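Local coordinates for Ycf54-like protein (Synechocystis sp. PCC 6803, PDB 5M2P) that probably acts as a component or accessory factor of the magnesium-protoporphyrin IX monomethylester cyclase, the enzyme system that forms protochlorophyllide on the route to chlorophyll, at residues Gln14-Leu17 and Leu18-Pro22; Leu27-Arg30 and Arg31-Tyr34; Lys76-Ile79 and Val80-Leu84. All coordinates share one frame; numbering follows the deposited sequence. Where two conformers were deposited one is given.

Contact 1. Residues Gln14-Leu17 and Leu18-Pro22; sequences QKFL and LEEEP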
loop_
_atom_site.group_PDB
_atom_site.type_symbol
_atom_site.label_atom_id
_atom_site.label_comp_id
_atom_site.label_asym_id
_atom_site.label_seq_id
_atom_site.Cartn_x
_atom_site.Cartn_y
_atom_site.Cartn_z
ATOM N N GLN A 14 -9.522 -6.435 -2.963
ATOM C CA GLN A 14 -10.393 -6.079 -1.849
ATOM C C GLN A 14 -10.967 -7.327 -1.174
ATOM O O GLN A 14 -11.033 -7.398 0.029
ATOM C CB GLN A 14 -11.470 -5.103 -2.328
ATOM C CG GLN A 14 -10.815 -3.761 -2.711
ATOM C CD GLN A 14 -11.796 -2.767 -3.275
ATOM O OE1 GLN A 14 -13.000 -2.836 -2.990
ATOM N NE2 GLN A 14 -11.291 -1.856 -4.077
ATOM N N LYS A 15 -11.348 -8.313 -1.992
ATOM C CA LYS A 15 -11.857 -9.585 -1.511
ATOM C C LYS A 15 -10.882 -10.291 -0.545
ATOM O O LYS A 15 -11.236 -10.735 0.547
ATOM C CB LYS A 15 -12.148 -10.464 -2.741
ATOM C CG LYS A 15 -12.740 -11.838 -2.493
ATOM C CD LYS A 15 -12.900 -12.600 -3.812
ATOM C CE LYS A 15 -13.608 -13.945 -3.626
ATOM N NZ LYS A 15 -14.162 -14.478 -4.900
ATOM N N PHE A 16 -9.615 -10.354 -0.945
ATOM C CA PHE A 16 -8.598 -11.001 -0.132
ATOM C C PHE A 16 -8.365 -10.279 1.161
ATOM O O PHE A 16 -8.314 -10.887 2.245
ATOM C CB PHE A 16 -7.295 -11.130 -0.926
ATOM C CG PHE A 16 -6.117 -11.583 -0.095
ATOM C CD1 PHE A 16 -5.965 -12.893 0.234
ATOM C CD2 PHE A 16 -5.174 -10.697 0.346
ATOM C CE1 PHE A 16 -4.899 -13.313 0.983
ATOM C CE2 PHE A 16 -4.085 -11.123 1.087
ATOM C CZ PHE A 16 -3.988 -12.421 1.437
ATOM N N LEU A 17 -8.184 -8.961 1.076
ATOM C CA LEU A 17 -7.856 -8.246 2.280
ATOM C C LEU A 17 -9.011 -8.317 3.323
ATOM O O LEU A 17 -8.786 -8.301 4.527
ATOM C CB LEU A 17 -7.458 -6.831 1.925
ATOM C CG LEU A 17 -6.550 -6.190 2.926
ATOM C CD1 LEU A 17 -5.249 -6.953 3.042
ATOM C CD2 LEU A 17 -6.325 -4.768 2.496
ATOM N N LEU A 18 -10.250 -8.468 2.846
ATOM C CA LEU A 18 -11.393 -8.673 3.746
ATOM C C LEU A 18 -11.384 -10.017 4.499
ATOM O O LEU A 18 -12.023 -10.168 5.523
ATOM C CB LEU A 18 -12.702 -8.523 2.965
ATOM C CG LEU A 18 -13.063 -7.084 2.631
ATOM C CD1 LEU A 18 -14.002 -7.047 1.435
ATOM C CD2 LEU A 18 -13.674 -6.418 3.858
ATOM N N GLU A 19 -10.586 -10.963 3.999
ATOM C CA GLU A 19 -10.351 -12.237 4.681
ATOM C C GLU A 19 -9.144 -12.203 5.606
ATOM O O GLU A 19 -8.723 -13.242 6.098
ATOM C CB GLU A 19 -10.150 -13.356 3.651
ATOM C CG GLU A 19 -11.327 -13.610 2.716
ATOM C CD GLU A 19 -12.641 -13.793 3.456
ATOM O OE1 GLU A 19 -12.735 -14.758 4.210
ATOM O OE2 GLU A 19 -13.539 -12.928 3.343
ATOM N N GLU A 20 -8.577 -11.015 5.832
ATOM C CA GLU A 20 -7.364 -10.862 6.635
ATOM C C GLU A 20 -7.600 -9.884 7.798
ATOM O O GLU A 20 -6.854 -8.931 7.996
ATOM C CB GLU A 20 -6.212 -10.434 5.735
ATOM C CG GLU A 20 -5.865 -11.445 4.640
ATOM C CD GLU A 20 -5.075 -12.636 5.139
ATOM O OE1 GLU A 20 -4.450 -12.534 6.212
ATOM O OE2 GLU A 20 -5.069 -13.678 4.441
ATOM N N GLU A 21 -8.652 -10.117 8.573
ATOM C CA GLU A 21 -8.958 -9.228 9.691
ATOM C C GLU A 21 -7.880 -9.122 10.755
ATOM O O GLU A 21 -7.598 -8.010 11.196
ATOM C CB GLU A 21 -10.296 -9.573 10.326
ATOM C CG GLU A 21 -11.464 -8.794 9.734
ATOM C CD GLU A 21 -11.244 -7.283 9.771
ATOM O OE1 GLU A 21 -10.957 -6.747 10.863
ATOM O OE2 GLU A 21 -11.348 -6.628 8.711
ATOM N N PRO A 22 -7.241 -10.236 11.155
ATOM C CA PRO A 22 -6.144 -10.090 12.118
ATOM C C PRO A 22 -5.076 -9.123 11.582
ATOM O O PRO A 22 -4.548 -8.315 12.336
ATOM C CB PRO A 22 -5.613 -11.533 12.273
ATOM C CG PRO A 22 -6.817 -12.370 12.037
ATOM C CD PRO A 22 -7.591 -11.654 10.953
HETATM O O HOH W 1 -10.190 -6.205 5.872
#
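One face of the Phe-16 ring is covered by the side chain of Glu-20, whose CG sits over it toward the rim, 4.1 Å from the ring centroid, in a CH-pi contact. The carboxylate leads outward past the CZ-CE1 rim, still above the ring plane, its own plane turned 38° from the ring, with OE2 of Glu-20 3.4 Å from CZ of Phe-16. With CG anti to the carbonyl carbon (chi1 -62°) the methylene is set over the ring; the bend at chi2 (-77°) sends the carboxylate toward CZ. Leu-18 N still bonds to Gln-14 O at 3.1 Å, an i to i+4 link, but Glu-19 N reaches Phe-16 O at 2.9 Å and Glu-20 N reaches Leu-17 O at 3.0 Å, both i to i+3 with the donor well above the carbonyl plane. Leu-17 O also accepts from a water, which donates its other hydrogen to Glu-21 OE2, linking the two helices. Gln-14 gives NE2 to Asn-68 O, while Leu-17 packs inward against Phe-23 and Leu-86. This is a short helix closing in 3-10-like turns, with Glu-20 at the N-cap of helix 21-36: a tight link between consecutive helices after strand 5-13.

Contact 2. Residues Leu27-Arg30 and Arg31-Tyr34; sequences LKER and RRDY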
loop_
_atom_site.group_PDB
_atom_site.type_symbol
_atom_site.label_atom_id
_atom_site.label_comp_id
_atom_site.label_asym_id
_atom_site.label_seq_id
_atom_site.Cartn_x
_atom_site.Cartn_y
_atom_site.Cartn_z
ATOM N N LEU A 27 -2.578 -3.476 11.722
ATOM C CA LEU A 27 -2.390 -2.118 11.185
ATOM C C LEU A 27 -3.046 -1.080 12.083
ATOM O O LEU A 27 -2.480 -0.022 12.311
ATOM C CB LEU A 27 -2.983 -1.993 9.792
ATOM C CG LEU A 27 -2.363 -2.793 8.670
ATOM C CD1 LEU A 27 -2.978 -2.376 7.351
ATOM C CD2 LEU A 27 -0.880 -2.551 8.659
ATOM N N LYS A 28 -4.252 -1.364 12.572
ATOM C CA LYS A 28 -4.911 -0.441 13.523
ATOM C C LYS A 28 -4.050 -0.249 14.769
ATOM O O LYS A 28 -3.839 0.880 15.217
ATOM C CB LYS A 28 -6.281 -0.988 13.904
ATOM C CG LYS A 28 -7.068 -0.102 14.852
ATOM C CD LYS A 28 -8.203 -0.876 15.514
ATOM C CE LYS A 28 -9.002 -0.020 16.481
ATOM N NZ LYS A 28 -10.107 0.684 15.771
ATOM N N GLU A 29 -3.537 -1.341 15.331
ATOM C CA GLU A 29 -2.678 -1.239 16.502
ATOM C C GLU A 29 -1.407 -0.475 16.216
ATOM O O GLU A 29 -0.930 0.280 17.059
ATOM C CB GLU A 29 -2.360 -2.622 17.074
ATOM C CG GLU A 29 -3.529 -3.207 17.852
ATOM C CD GLU A 29 -4.006 -2.260 18.949
ATOM O OE1 GLU A 29 -3.175 -1.910 19.824
ATOM O OE2 GLU A 29 -5.195 -1.840 18.917
ATOM N N ARG A 30 -0.879 -0.631 15.004
ATOM C CA ARG A 30 0.332 0.085 14.630
ATOM C C ARG A 30 0.055 1.598 14.550
ATOM O O ARG A 30 0.837 2.389 15.049
ATOM C CB ARG A 30 0.886 -0.432 13.304
ATOM C CG ARG A 30 2.260 0.101 12.935
ATOM C CD ARG A 30 2.632 -0.360 11.521
ATOM N NE ARG A 30 3.956 0.094 11.054
ATOM C CZ ARG A 30 5.106 -0.499 11.377
ATOM N NH1 ARG A 30 5.110 -1.566 12.172
ATOM N NH2 ARG A 30 6.249 -0.022 10.915
ATOM N N ARG A 31 -1.071 1.989 13.957
ATOM C CA ARG A 31 -1.455 3.421 13.952
ATOM C C ARG A 31 -1.567 3.974 15.364
ATOM O O ARG A 31 -1.081 5.049 15.663
ATOM C CB ARG A 31 -2.769 3.657 13.205
ATOM C CG ARG A 31 -2.715 3.319 11.730
ATOM C CD ARG A 31 -4.025 3.619 11.027
ATOM N NE ARG A 31 -3.999 3.097 9.684
ATOM C CZ ARG A 31 -4.554 1.959 9.282
ATOM N NH1 ARG A 31 -5.267 1.200 10.106
ATOM N NH2 ARG A 31 -4.395 1.609 8.013
ATOM N N ARG A 32 -2.237 3.230 16.223
ATOM C CA ARG A 32 -2.434 3.661 17.594
ATOM C C ARG A 32 -1.111 3.759 18.364
ATOM O O ARG A 32 -0.881 4.730 19.078
ATOM C CB ARG A 32 -3.463 2.757 18.281
ATOM C CG ARG A 32 -4.860 2.932 17.685
ATOM C CD ARG A 32 -5.971 2.040 18.257
ATOM N NE ARG A 32 -6.413 2.469 19.587
ATOM C CZ ARG A 32 -7.172 3.541 19.870
ATOM N NH1 ARG A 32 -7.589 4.399 18.927
ATOM N NH2 ARG A 32 -7.481 3.783 21.139
ATOM N N ASP A 33 -0.214 2.793 18.156
ATOM C CA ASP A 33 1.109 2.817 18.773
ATOM C C ASP A 33 1.933 4.006 18.298
ATOM O O ASP A 33 2.648 4.641 19.091
ATOM C CB ASP A 33 1.874 1.509 18.491
ATOM C CG ASP A 33 1.292 0.285 19.218
ATOM O OD1 ASP A 33 0.457 0.431 20.140
ATOM O OD2 ASP A 33 1.681 -0.858 18.873
ATOM N N TYR A 34 1.857 4.300 16.992
ATOM C CA TYR A 34 2.567 5.459 16.473
ATOM C C TYR A 34 2.099 6.728 17.193
ATOM O O TYR A 34 2.917 7.577 17.566
ATOM C CB TYR A 34 2.363 5.616 14.979
ATOM C CG TYR A 34 3.348 4.905 14.072
ATOM C CD1 TYR A 34 3.720 3.581 14.264
ATOM C CD2 TYR A 34 3.879 5.583 12.981
ATOM C CE1 TYR A 34 4.581 2.954 13.348
ATOM C CE2 TYR A 34 4.734 4.979 12.075
ATOM C CZ TYR A 34 5.096 3.672 12.273
ATOM O OH TYR A 34 5.920 3.063 11.359
#
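Asp-33 N bonds to Glu-29 O at 2.8 Å, and above this turn the carboxylate oxygens OE1 of Glu-29 and OD1 of Asp-33 stand 4.3 Å apart. On another side of the helix Arg-30 O receives the backbone N-H of Tyr-34 at 2.9 Å, and the tyrosine ring leans on the same carbonyl, with CD1 of Tyr-34 3.2 Å from Arg-30 O. Beyond the backbone the two side chains run side by side in the same direction. The arginine has CG anti to the backbone N (chi1 -171°) and is extended as far as NE; CE1 of Tyr-34 lies over one face of the Arg-30 guanidinium, toward its rim, and guanidinium and ring planes are inclined by 47°. NH2 of Arg-30 lies 3.1 Å from OH of Tyr-34, a hydroxyl hydrogen-bonded to Asp-42 OD1. These are the middle and later turns of amphipathic helix 21-36, whose inner side lies against the sheet and helix 76-86: Phe-43 forms a cation-pi pair with Arg-30 and meets the Tyr-34 ring edge-to-face. Lys-28 and Arg-32 lie alongside each other, CE of Lys-28 4.1 Å from CD of Arg-32. Arg-31, extended from CG to NE, runs back along the preceding turn, its NH1 3.9 Å from CB of Leu-27.

Contact 3. Residues Lys76-Ile79 and Val80-Leu84; sequences KSFI and VWVKL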
loop_
_atom_site.group_PDB
_atom_site.type_symbol
_atom_site.label_atom_id
_atom_site.label_comp_id
_atom_site.label_asym_id
_atom_site.label_seq_id
_atom_site.Cartn_x
_atom_site.Cartn_y
_atom_site.Cartn_z
ATOM N N LYS A 76 10.515 0.584 3.839
ATOM C CA LYS A 76 10.636 -0.657 3.058
ATOM C C LYS A 76 10.471 -1.894 3.942
ATOM O O LYS A 76 9.863 -2.875 3.545
ATOM C CB LYS A 76 11.956 -0.734 2.272
ATOM C CG LYS A 76 11.987 -1.878 1.256
ATOM C CD LYS A 76 13.249 -1.922 0.407
ATOM C CE LYS A 76 13.033 -2.796 -0.814
ATOM N NZ LYS A 76 14.220 -2.812 -1.709
ATOM N N SER A 77 11.049 -1.850 5.130
ATOM C CA SER A 77 11.022 -3.054 5.934
ATOM C C SER A 77 9.608 -3.416 6.361
ATOM O O SER A 77 9.304 -4.594 6.521
ATOM C CB SER A 77 11.949 -2.923 7.119
ATOM O OG SER A 77 11.545 -1.935 8.023
ATOM N N PHE A 78 8.723 -2.432 6.488
ATOM C CA PHE A 78 7.341 -2.694 6.820
ATOM C C PHE A 78 6.663 -3.446 5.684
ATOM O O PHE A 78 5.935 -4.410 5.903
ATOM C CB PHE A 78 6.606 -1.395 7.164
ATOM C CG PHE A 78 5.165 -1.607 7.461
ATOM C CD1 PHE A 78 4.781 -2.363 8.555
ATOM C CD2 PHE A 78 4.178 -1.087 6.639
ATOM C CE1 PHE A 78 3.457 -2.586 8.833
ATOM C CE2 PHE A 78 2.833 -1.310 6.928
ATOM C CZ PHE A 78 2.485 -2.064 8.032
ATOM N N ILE A 79 6.933 -3.055 4.447
ATOM C CA ILE A 79 6.327 -3.745 3.308
ATOM C C ILE A 79 6.900 -5.141 3.115
ATOM O O ILE A 79 6.192 -6.029 2.707
ATOM C CB ILE A 79 6.351 -2.863 2.037
ATOM C CG1 ILE A 79 5.565 -1.566 2.271
ATOM C CG2 ILE A 79 5.786 -3.614 0.845
ATOM C CD1 ILE A 79 4.101 -1.761 2.544
ATOM N N VAL A 80 8.168 -5.352 3.457
ATOM C CA VAL A 80 8.730 -6.690 3.439
ATOM C C VAL A 80 7.905 -7.580 4.381
ATOM O O VAL A 80 7.531 -8.710 4.024
ATOM C CB VAL A 80 10.221 -6.671 3.871
ATOM C CG1 VAL A 80 10.728 -8.086 4.116
ATOM C CG2 VAL A 80 11.044 -5.973 2.808
ATOM N N TRP A 81 7.616 -7.072 5.571
ATOM C CA TRP A 81 6.789 -7.790 6.550
ATOM C C TRP A 81 5.393 -8.039 6.002
ATOM O O TRP A 81 4.872 -9.126 6.112
ATOM C CB TRP A 81 6.706 -7.051 7.889
ATOM C CG TRP A 81 5.656 -7.618 8.821
ATOM C CD1 TRP A 81 5.767 -8.725 9.590
ATOM C CD2 TRP A 81 4.308 -7.135 8.986
ATOM N NE1 TRP A 81 4.581 -8.968 10.232
ATOM C CE2 TRP A 81 3.669 -8.005 9.877
ATOM C CE3 TRP A 81 3.586 -6.051 8.453
ATOM C CZ2 TRP A 81 2.350 -7.836 10.257
ATOM C CZ3 TRP A 81 2.287 -5.876 8.839
ATOM C CH2 TRP A 81 1.678 -6.757 9.738
ATOM N N VAL A 82 4.796 -7.023 5.399
ATOM C CA VAL A 82 3.441 -7.195 4.869
ATOM C C VAL A 82 3.413 -8.331 3.851
ATOM O O VAL A 82 2.487 -9.160 3.847
ATOM C CB VAL A 82 2.909 -5.889 4.219
ATOM C CG1 VAL A 82 1.620 -6.141 3.465
ATOM C CG2 VAL A 82 2.717 -4.776 5.242
ATOM N N LYS A 83 4.414 -8.381 2.971
ATOM C CA LYS A 83 4.445 -9.450 1.975
ATOM C C LYS A 83 4.556 -10.822 2.633
ATOM O O LYS A 83 3.925 -11.776 2.220
ATOM C CB LYS A 83 5.551 -9.196 0.943
ATOM C CG LYS A 83 5.915 -10.393 0.069
ATOM C CD LYS A 83 4.848 -11.028 -0.815
ATOM C CE LYS A 83 5.430 -12.293 -1.458
ATOM N NZ LYS A 83 4.469 -13.055 -2.315
ATOM N N LEU A 84 5.428 -10.951 3.630
ATOM C CA LEU A 84 5.626 -12.241 4.282
ATOM C C LEU A 84 4.401 -12.634 5.095
ATOM O O LEU A 84 4.129 -13.816 5.264
ATOM C CB LEU A 84 6.855 -12.159 5.173
ATOM C CG LEU A 84 8.170 -12.016 4.439
ATOM C CD1 LEU A 84 9.212 -11.699 5.481
ATOM C CD2 LEU A 84 8.545 -13.262 3.647
#
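Trp-81 and Val-82, three and four positions later on helix 76-86, both approach the Phe-78 ring from the same side; the helix packs with helix 21-36 on one side of the antiparallel sheet in this alpha+beta fold. The methyl CG2 of Val-82 and atoms CE3 and CZ3 of Trp-81 together form the shallow hollow that receives the CE1-CZ-CE2 end of the Phe-78 ring. CG2 of Val-82 sits over the ring face, 4.0 Å from its centroid and offset toward the rim, as a CH-pi contact. Val-82 holds CG2 beside its own backbone N, with CG1 anti to that N (chi1 170°), which turns the methyl back toward the preceding turn. Trp-81 meets the CE1 end of the ring, obliquely: its CE3 and CZ3 each come within 3.5 Å of CE1 of Phe-78. The two planes differ by 27°, but their centroids are 5.4 Å apart, so the rings slide past one another with little overlap. Ile-79 adds a looser apolar touch, its CD1 4.3 Å from CG2 of Val-82.

The row faces inward: Phe-78 fits against Leu-27, Phe-43 and Ile-71, Ile-79 against Tyr-8, Val-82 against Phe-23 and Ala-10. Trp-81 covers Val-26 at the margin. At the outer side Lys-83 bends away to a salt bridge with Glu-87, and Ser-77 OG bonds to Asn-75 OD1 at the start of the helix. Beneath the aromatic pair the backbone bond from Val-82 N to Phe-78 O lies in the carbonyl plane, and CG2 of Val-82 rests 3.3 Å from that same oxygen.

Overall arrangement
The three contacts follow one another along the chain; contacts 2 and 3 lie on the same side of the sheet, contact 1 at the end of strand 5-13. Contact 1 turns the chain from that strand into helix 21-36, and contact 2 lies further along that helix; their centres are 18 Å apart, with nearest atoms about 5 Å apart. Contacts 2 and 3 touch directly, with centres 16 Å apart: CZ of Arg-30 lies 3.4 Å from CD1 of Phe-78, and CD2 of Leu-27 lies 3.5 Å from CZ of the same ring. Phe-43 joins them by meeting Arg-30, Tyr-34 and Phe-78. Contact 1 stands about 7 Å from contact 3 at the nearest atoms, but Phe-23 bridges them by touching Leu-17 and Val-82.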